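Local coordinates for protein 3-phytase (Klebsiella pneumoniae, PDB 2WNH) that probably hydrolyses phosphate esters of phytate (inositol hexakisphosphate), beginning at the 3-position, as a histidine acid phosphatase, at residues G60-V65 and R349-P354. The protein carries 3 engineered substitutions. Sequence-based numbering, arbitrary orientation. Where two conformers were deposited one is given.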
loop_
_atom_site.group_PDB
_atom_site.type_symbol
_atom_site.label_atom_id
_atom_site.label_comp_id
_atom_site.label_asym_id
_atom_site.label_seq_id
_atom_site.Cartn_x
_atom_site.Cartn_y
_atom_site.Cartn_z
ATOM N N GLY B 60 16.117 -19.770 0.889
ATOM C CA GLY B 60 17.244 -18.933 1.342
ATOM C C GLY B 60 17.062 -17.478 0.947
ATOM O O GLY B 60 17.269 -16.583 1.769
ATOM N N TYR B 61 16.692 -17.234 -0.308
ATOM C CA TYR B 61 16.449 -15.850 -0.760
ATOM C C TYR B 61 15.330 -15.228 0.086
ATOM O O TYR B 61 15.483 -14.109 0.594
ATOM C CB TYR B 61 16.059 -15.860 -2.235
ATOM C CG TYR B 61 16.103 -14.512 -2.908
ATOM C CD1 TYR B 61 15.054 -13.600 -2.760
ATOM C CD2 TYR B 61 17.195 -14.148 -3.714
ATOM C CE1 TYR B 61 15.088 -12.363 -3.399
ATOM C CE2 TYR B 61 17.243 -12.886 -4.351
ATOM C CZ TYR B 61 16.166 -12.016 -4.185
ATOM O OH TYR B 61 16.188 -10.783 -4.778
ATOM N N ALA B 62 14.210 -15.947 0.237
ATOM C CA ALA B 62 13.071 -15.447 1.024
ATOM C C ALA B 62 13.446 -15.096 2.458
ATOM O O ALA B 62 13.046 -14.065 2.956
ATOM C CB ALA B 62 11.911 -16.438 1.003
ATOM N N ALA B 63 14.233 -15.950 3.117
ATOM C CA ALA B 63 14.673 -15.661 4.480
ATOM C C ALA B 63 15.559 -14.419 4.555
ATOM O O ALA B 63 15.451 -13.640 5.497
ATOM C CB ALA B 63 15.399 -16.863 5.070
ATOM N N VAL B 64 16.418 -14.247 3.549
ATOM C CA VAL B 64 17.294 -13.065 3.483
ATOM C C VAL B 64 16.463 -11.797 3.219
ATOM O O VAL B 64 16.674 -10.767 3.877
ATOM C CB VAL B 64 18.464 -13.251 2.489
ATOM C CG1 VAL B 64 19.256 -11.942 2.350
ATOM C CG2 VAL B 64 19.422 -14.333 3.015
ATOM N N VAL B 65 15.489 -11.874 2.303
ATOM C CA VAL B 65 14.567 -10.745 2.115
ATOM C C VAL B 65 13.916 -10.324 3.435
ATOM O O VAL B 65 13.807 -9.107 3.721
ATOM C CB VAL B 65 13.457 -11.057 1.055
ATOM C CG1 VAL B 65 12.306 -9.976 1.062
ATOM C CG2 VAL B 65 14.066 -11.169 -0.375
ATOM N N ARG B 349 13.496 -21.943 9.418
ATOM C CA ARG B 349 12.672 -22.996 8.844
ATOM C C ARG B 349 11.271 -22.482 8.503
ATOM O O ARG B 349 10.714 -22.843 7.459
ATOM C CB ARG B 349 12.585 -24.190 9.801
ATOM C CG ARG B 349 11.884 -25.411 9.190
ATOM C CD ARG B 349 12.047 -26.641 10.066
ATOM N NE ARG B 349 11.325 -27.795 9.516
ATOM C CZ ARG B 349 11.801 -28.649 8.611
ATOM N NH1 ARG B 349 13.036 -28.516 8.125
ATOM N NH2 ARG B 349 11.039 -29.674 8.202
ATOM N N ARG B 350 10.729 -21.630 9.372
ATOM C CA ARG B 350 9.345 -21.118 9.227
ATOM C C ARG B 350 9.228 -19.844 8.376
ATOM O O ARG B 350 8.115 -19.330 8.165
ATOM C CB ARG B 350 8.732 -20.878 10.615
ATOM C CG ARG B 350 8.581 -22.162 11.480
ATOM C CD ARG B 350 8.182 -21.795 12.904
ATOM N NE ARG B 350 6.968 -20.970 12.873
ATOM C CZ ARG B 350 5.725 -21.448 12.866
ATOM N NH1 ARG B 350 5.501 -22.754 12.914
ATOM N NH2 ARG B 350 4.700 -20.610 12.822
ATOM N N LEU B 351 10.354 -19.334 7.879
ATOM C CA LEU B 351 10.384 -18.022 7.202
ATOM C C LEU B 351 9.679 -16.952 8.041
ATOM O O LEU B 351 8.908 -16.119 7.514
ATOM C CB LEU B 351 9.807 -18.103 5.784
ATOM C CG LEU B 351 10.628 -18.941 4.789
ATOM C CD1 LEU B 351 9.937 -19.004 3.446
ATOM C CD2 LEU B 351 12.055 -18.349 4.628
ATOM N N GLN B 352 9.971 -16.975 9.343
ATOM C CA GLN B 352 9.436 -15.973 10.266
ATOM C C GLN B 352 10.094 -14.617 10.017
ATOM O O GLN B 352 11.312 -14.527 9.967
ATOM C CB GLN B 352 9.700 -16.409 11.714
ATOM C CG GLN B 352 9.351 -15.357 12.777
ATOM C CD GLN B 352 7.861 -15.101 12.837
ATOM O OE1 GLN B 352 7.077 -16.036 13.007
ATOM N NE2 GLN B 352 7.457 -13.845 12.647
ATOM N N THR B 353 9.313 -13.543 9.897
ATOM C CA THR B 353 9.964 -12.234 9.804
ATOM C C THR B 353 10.451 -11.791 11.175
ATOM O O THR B 353 9.705 -11.916 12.147
ATOM C CB THR B 353 9.050 -11.127 9.272
ATOM O OG1 THR B 353 8.097 -11.691 8.370
ATOM C CG2 THR B 353 9.915 -10.097 8.530
ATOM N N PRO B 354 11.695 -11.267 11.253
ATOM C CA PRO B 354 12.232 -10.791 12.524
ATOM C C PRO B 354 11.655 -9.444 12.883
ATOM O O PRO B 354 12.388 -8.440 12.904
ATOM C CB PRO B 354 13.732 -10.657 12.261
ATOM C CG PRO B 354 13.882 -10.522 10.799
ATOM C CD PRO B 354 12.657 -11.107 10.142
#
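Leu351 meets Ala62 and Ala63 of helix 58-77 through its two methyl branches; the side chains touch through methyl groups alone, with one further touch on the helix backbone. CD2 is the closer branch: it lies 3.7 Å from Ala63 CB and 3.6 Å from the backbone atom Ala63 N. Ala62 CB faces both branches equally, 4.1 Å from each of Leu351 CD1 and CD2, whereas Ala63 is met by CD2 alone. The torsion accounts for this reach: with CG anti to the carbonyl carbon (chi1 -67°), the branched end comes nearer the helix than the direction of CB alone would bring it. The closest CA pair, Ala63 CA and Leu351 CA, is 5.6 Å apart, consistent with the short alanine side chains.

Leu351 is the first residue after helix 345-349 to leave helical phi/psi, with positive phi (49°) and two bonds back into the last turn, a Schellman motif; the contact thus joins the C-terminal end of one helix to the flank of another, within a histidine phosphatase fold of branch 2. Leu351 also touches His59 and, across the subunit interface, Arg69 of the second subunit.

No hydrogen bond links the two segments. In the loop just after Leu351, Gln352 NE2 donates to Thr353 O at 3.0 Å, nearly straight (170°).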